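Local coordinates for protein transcriptional regulator, TetR family (Thermus thermophilus, PDB 3VPR) that acts as a transcriptional repressor of the TetR family, probably binding regulatory DNA through a helix-turn-helix motif, at residues L51-L62 with Y89-M100. Residues are numbered along the deposited sequence; the frame is centred on the assembly and turned at random.
Sequences LYEISLLALKGL and YFEENYPFFVTM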
loop_
_atom_site.group_PDB
_atom_site.type_symbol
_atom_site.label_atom_id
_atom_site.label_comp_id
_atom_site.label_asym_id
_atom_site.label_seq_id
_atom_site.Cartn_x
_atom_site.Cartn_y
_atom_site.Cartn_z
ATOM N N LEU A 51 3.823 9.748 18.593
ATOM C CA LEU A 51 3.569 9.232 17.253
ATOM C C LEU A 51 4.626 9.791 16.300
ATOM O O LEU A 51 5.119 9.105 15.414
ATOM C CB LEU A 51 2.183 9.674 16.766
ATOM C CG LEU A 51 1.949 9.439 15.269
ATOM C CD1 LEU A 51 2.068 7.951 14.974
ATOM C CD2 LEU A 51 0.582 9.958 14.850
ATOM N N TYR A 52 4.954 11.062 16.481
ATOM C CA TYR A 52 5.951 11.709 15.641
ATOM C C TYR A 52 7.326 11.039 15.789
ATOM O O TYR A 52 7.963 10.712 14.793
ATOM C CB TYR A 52 6.029 13.202 15.998
ATOM C CG TYR A 52 7.208 13.918 15.401
ATOM C CD1 TYR A 52 7.369 14.012 14.014
ATOM C CD2 TYR A 52 8.181 14.478 16.221
ATOM C CE1 TYR A 52 8.473 14.639 13.467
ATOM C CE2 TYR A 52 9.286 15.108 15.688
ATOM C CZ TYR A 52 9.433 15.187 14.313
ATOM O OH TYR A 52 10.551 15.798 13.792
ATOM N N GLU A 53 7.770 10.820 17.025
ATOM C CA GLU A 53 9.073 10.194 17.260
ATOM C C GLU A 53 9.131 8.735 16.800
ATOM O O GLU A 53 10.162 8.269 16.317
ATOM C CB GLU A 53 9.474 10.341 18.732
ATOM C CG GLU A 53 10.049 11.726 18.999
ATOM C CD GLU A 53 10.478 11.951 20.424
ATOM O OE1 GLU A 53 11.218 11.108 20.974
ATOM O OE2 GLU A 53 10.081 12.992 20.988
ATOM N N ILE A 54 8.018 8.021 16.926
ATOM C CA ILE A 54 7.974 6.657 16.437
ATOM C C ILE A 54 8.168 6.696 14.907
ATOM O O ILE A 54 8.942 5.922 14.344
ATOM C CB ILE A 54 6.625 5.998 16.775
ATOM C CG1 ILE A 54 6.605 5.608 18.258
ATOM C CG2 ILE A 54 6.384 4.788 15.874
ATOM C CD1 ILE A 54 5.272 5.083 18.749
ATOM N N SER A 55 7.468 7.607 14.240
ATOM C CA SER A 55 7.578 7.731 12.782
ATOM C C SER A 55 9.008 8.079 12.375
ATOM O O SER A 55 9.575 7.461 11.479
ATOM C CB SER A 55 6.617 8.805 12.276
ATOM O OG SER A 55 5.280 8.436 12.564
ATOM N N LEU A 56 9.585 9.068 13.045
ATOM C CA LEU A 56 10.962 9.485 12.781
ATOM C C LEU A 56 11.908 8.286 12.917
ATOM O O LEU A 56 12.677 7.989 12.006
ATOM C CB LEU A 56 11.359 10.578 13.778
ATOM C CG LEU A 56 11.999 11.866 13.258
ATOM C CD1 LEU A 56 11.164 12.450 12.121
ATOM C CD2 LEU A 56 12.110 12.856 14.416
ATOM N N LEU A 57 11.839 7.592 14.051
ATOM C CA LEU A 57 12.680 6.413 14.301
ATOM C C LEU A 57 12.606 5.398 13.158
ATOM O O LEU A 57 13.618 4.851 12.721
ATOM C CB LEU A 57 12.263 5.741 15.613
ATOM C CG LEU A 57 13.035 4.512 16.107
ATOM C CD1 LEU A 57 12.928 4.439 17.625
ATOM C CD2 LEU A 57 12.499 3.225 15.455
ATOM N N ALA A 58 11.400 5.142 12.673
ATOM C CA ALA A 58 11.231 4.201 11.581
ATOM C C ALA A 58 11.792 4.748 10.273
ATOM O O ALA A 58 12.513 4.043 9.575
ATOM C CB ALA A 58 9.751 3.850 11.415
ATOM N N LEU A 59 11.465 6.002 9.951
ATOM C CA LEU A 59 11.921 6.631 8.710
ATOM C C LEU A 59 13.412 6.930 8.658
ATOM O O LEU A 59 14.023 6.793 7.598
ATOM C CB LEU A 59 11.118 7.911 8.434
ATOM C CG LEU A 59 9.647 7.633 8.094
ATOM C CD1 LEU A 59 8.838 8.920 8.093
ATOM C CD2 LEU A 59 9.567 6.944 6.747
ATOM N N LYS A 60 14.000 7.334 9.785
ATOM C CA LYS A 60 15.435 7.624 9.820
ATOM C C LYS A 60 16.206 6.329 9.638
ATOM O O LYS A 60 17.197 6.284 8.913
ATOM C CB LYS A 60 15.839 8.280 11.144
ATOM C CG LYS A 60 15.533 9.775 11.206
ATOM C CD LYS A 60 16.018 10.400 12.519
ATOM C CE LYS A 60 15.859 11.918 12.513
ATOM N NZ LYS A 60 16.221 12.524 13.826
ATOM N N GLY A 61 15.743 5.272 10.294
ATOM C CA GLY A 61 16.405 3.990 10.157
ATOM C C GLY A 61 16.283 3.506 8.724
ATOM O O GLY A 61 17.213 2.930 8.166
ATOM N N LEU A 62 15.133 3.760 8.109
ATOM C CA LEU A 62 14.921 3.330 6.733
ATOM C C LEU A 62 15.832 4.114 5.793
ATOM O O LEU A 62 16.516 3.542 4.955
ATOM C CB LEU A 62 13.447 3.523 6.347
ATOM C CG LEU A 62 12.975 2.910 5.033
ATOM C CD1 LEU A 62 13.346 1.433 5.013
ATOM C CD2 LEU A 62 11.475 3.087 4.881
ATOM N N TYR A 89 14.854 -4.000 7.549
ATOM C CA TYR A 89 14.571 -2.989 8.554
ATOM C C TYR A 89 13.076 -2.986 8.868
ATOM O O TYR A 89 12.673 -2.923 10.023
ATOM C CB TYR A 89 14.981 -1.608 8.057
ATOM C CG TYR A 89 14.886 -0.561 9.130
ATOM C CD1 TYR A 89 15.900 -0.416 10.071
ATOM C CD2 TYR A 89 13.772 0.267 9.227
ATOM C CE1 TYR A 89 15.813 0.522 11.086
ATOM C CE2 TYR A 89 13.673 1.217 10.239
ATOM C CZ TYR A 89 14.698 1.337 11.168
ATOM O OH TYR A 89 14.612 2.266 12.185
ATOM N N PHE A 90 12.253 -3.044 7.829
ATOM C CA PHE A 90 10.808 -3.049 8.013
ATOM C C PHE A 90 10.376 -4.168 8.964
ATOM O O PHE A 90 9.615 -3.938 9.902
ATOM C CB PHE A 90 10.112 -3.220 6.660
ATOM C CG PHE A 90 8.767 -3.883 6.751
ATOM C CD1 PHE A 90 7.684 -3.215 7.318
ATOM C CD2 PHE A 90 8.583 -5.191 6.278
ATOM C CE1 PHE A 90 6.423 -3.834 7.415
ATOM C CE2 PHE A 90 7.327 -5.823 6.370
ATOM C CZ PHE A 90 6.246 -5.143 6.940
ATOM N N GLU A 91 10.883 -5.372 8.724
ATOM C CA GLU A 91 10.534 -6.523 9.540
ATOM C C GLU A 91 11.042 -6.488 10.982
ATOM O O GLU A 91 10.371 -6.986 11.880
ATOM C CB GLU A 91 11.020 -7.811 8.867
ATOM C CG GLU A 91 10.924 -9.043 9.768
ATOM C CD GLU A 91 11.046 -10.347 9.001
ATOM O OE1 GLU A 91 11.980 -10.472 8.175
ATOM O OE2 GLU A 91 10.210 -11.248 9.231
ATOM N N GLU A 92 12.223 -5.923 11.205
ATOM C CA GLU A 92 12.781 -5.862 12.554
ATOM C C GLU A 92 12.081 -4.789 13.388
ATOM O O GLU A 92 12.053 -4.862 14.616
ATOM C CB GLU A 92 14.276 -5.545 12.498
ATOM C CG GLU A 92 15.091 -6.473 11.620
ATOM C CD GLU A 92 16.529 -6.012 11.490
ATOM O OE1 GLU A 92 16.737 -4.825 11.158
ATOM O OE2 GLU A 92 17.446 -6.829 11.714
ATOM N N ASN A 93 11.513 -3.793 12.717
ATOM C CA ASN A 93 10.839 -2.692 13.399
ATOM C C ASN A 93 9.375 -2.616 12.957
ATOM O O ASN A 93 8.803 -1.532 12.821
ATOM C CB ASN A 93 11.577 -1.392 13.058
ATOM C CG ASN A 93 13.049 -1.452 13.433
ATOM O OD1 ASN A 93 13.401 -1.322 14.600
ATOM N ND2 ASN A 93 13.913 -1.673 12.447
ATOM N N TYR A 94 8.786 -3.785 12.735
ATOM C CA TYR A 94 7.407 -3.904 12.274
ATOM C C TYR A 94 6.393 -2.983 12.962
ATOM O O TYR A 94 5.686 -2.222 12.299
ATOM C CB TYR A 94 6.954 -5.361 12.404
ATOM C CG TYR A 94 5.559 -5.613 11.894
ATOM C CD1 TYR A 94 5.309 -5.721 10.532
ATOM C CD2 TYR A 94 4.487 -5.745 12.774
ATOM C CE1 TYR A 94 4.032 -5.958 10.056
ATOM C CE2 TYR A 94 3.199 -5.981 12.308
ATOM C CZ TYR A 94 2.982 -6.086 10.946
ATOM O OH TYR A 94 1.712 -6.312 10.466
ATOM N N PRO A 95 6.300 -3.042 14.301
ATOM C CA PRO A 95 5.332 -2.169 14.977
ATOM C C PRO A 95 5.480 -0.663 14.712
ATOM O O PRO A 95 4.486 0.063 14.697
ATOM C CB PRO A 95 5.484 -2.544 16.457
ATOM C CG PRO A 95 6.843 -3.192 16.537
ATOM C CD PRO A 95 6.984 -3.934 15.255
ATOM N N PHE A 96 6.707 -0.191 14.505
ATOM C CA PHE A 96 6.921 1.226 14.220
ATOM C C PHE A 96 6.336 1.606 12.860
ATOM O O PHE A 96 5.840 2.718 12.674
ATOM C CB PHE A 96 8.411 1.567 14.217
ATOM C CG PHE A 96 9.036 1.565 15.575
ATOM C CD1 PHE A 96 9.464 0.378 16.156
ATOM C CD2 PHE A 96 9.197 2.755 16.279
ATOM C CE1 PHE A 96 10.046 0.375 17.425
ATOM C CE2 PHE A 96 9.778 2.767 17.553
ATOM C CZ PHE A 96 10.202 1.575 18.127
ATOM N N PHE A 97 6.413 0.681 11.909
ATOM C CA PHE A 97 5.894 0.919 10.568
ATOM C C PHE A 97 4.379 0.897 10.546
ATOM O O PHE A 97 3.756 1.714 9.869
ATOM C CB PHE A 97 6.473 -0.107 9.602
ATOM C CG PHE A 97 7.858 0.232 9.149
ATOM C CD1 PHE A 97 8.061 1.024 8.021
ATOM C CD2 PHE A 97 8.958 -0.166 9.891
ATOM C CE1 PHE A 97 9.344 1.416 7.645
ATOM C CE2 PHE A 97 10.243 0.223 9.521
ATOM C CZ PHE A 97 10.435 1.014 8.399
ATOM N N VAL A 98 3.785 -0.031 11.288
ATOM C CA VAL A 98 2.336 -0.108 11.351
ATOM C C VAL A 98 1.821 1.182 11.988
ATOM O O VAL A 98 0.776 1.707 11.607
ATOM C CB VAL A 98 1.876 -1.324 12.183
ATOM C CG1 VAL A 98 0.353 -1.287 12.373
ATOM C CG2 VAL A 98 2.291 -2.613 11.478
ATOM N N THR A 99 2.575 1.711 12.944
ATOM C CA THR A 99 2.166 2.938 13.617
ATOM C C THR A 99 2.264 4.137 12.678
ATOM O O THR A 99 1.317 4.915 12.544
ATOM C CB THR A 99 3.040 3.216 14.866
ATOM O OG1 THR A 99 2.847 2.176 15.833
ATOM C CG2 THR A 99 2.666 4.558 15.491
HETATM N N MSE A 100 3.416 4.279 12.034
HETATM C CA MSE A 100 3.661 5.385 11.114
HETATM C C MSE A 100 2.670 5.503 9.947
HETATM O O MSE A 100 2.147 6.585 9.669
HETATM C CB MSE A 100 5.068 5.281 10.532
HETATM C CG MSE A 100 5.266 6.236 9.377
HETATM SE SE MSE A 100 6.494 5.579 8.078
HETATM C CE MSE A 100 5.420 4.157 7.333
#
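Tyr89 lays its ring against the backbone of helix 47-70, with Gly61 C and Leu62 N over one face, and its OH donates to Leu57 O at 2.8 Å. Gly61 N reaches that carbonyl from the opposite side of its plane. Gly61, without a side chain, lets the phenol in, its CA 3.2 Å from Tyr89 OH. A phenylalanine in place of Tyr89 would probably leave Leu57 O without its cross-helix donor. Leu57 sets CD2 over the face of Phe96, 3.6 Å from the ring centroid, a CH-pi contact, while Ala58 CB sits over the Phe97 ring and Leu62 CD2 meets that ring at its edge. In this all-helical TetR-family fold, helix 47-70 leads from the probable DNA-binding helices to the C-terminal ones, and residues 94-100 cross residues 51-62 at -120°. Nearer Leu51, Ile54 CG2 touches Phe96 and Thr99, with Ala13 of helix 4-19 on Ile54 and Phe16 on Thr99. Poorly ordered selenomethionine Met100 is modelled with SE 3.6 Å from Leu59 CD2. Asn93 ND2 lies over the other face of the tyrosine and donates to Tyr89 O. Thr99 OG1, anti to its carbonyl carbon (chi1 -64°), turns back to Pro95 O, leaving CG2 for Leu51 and Ile54.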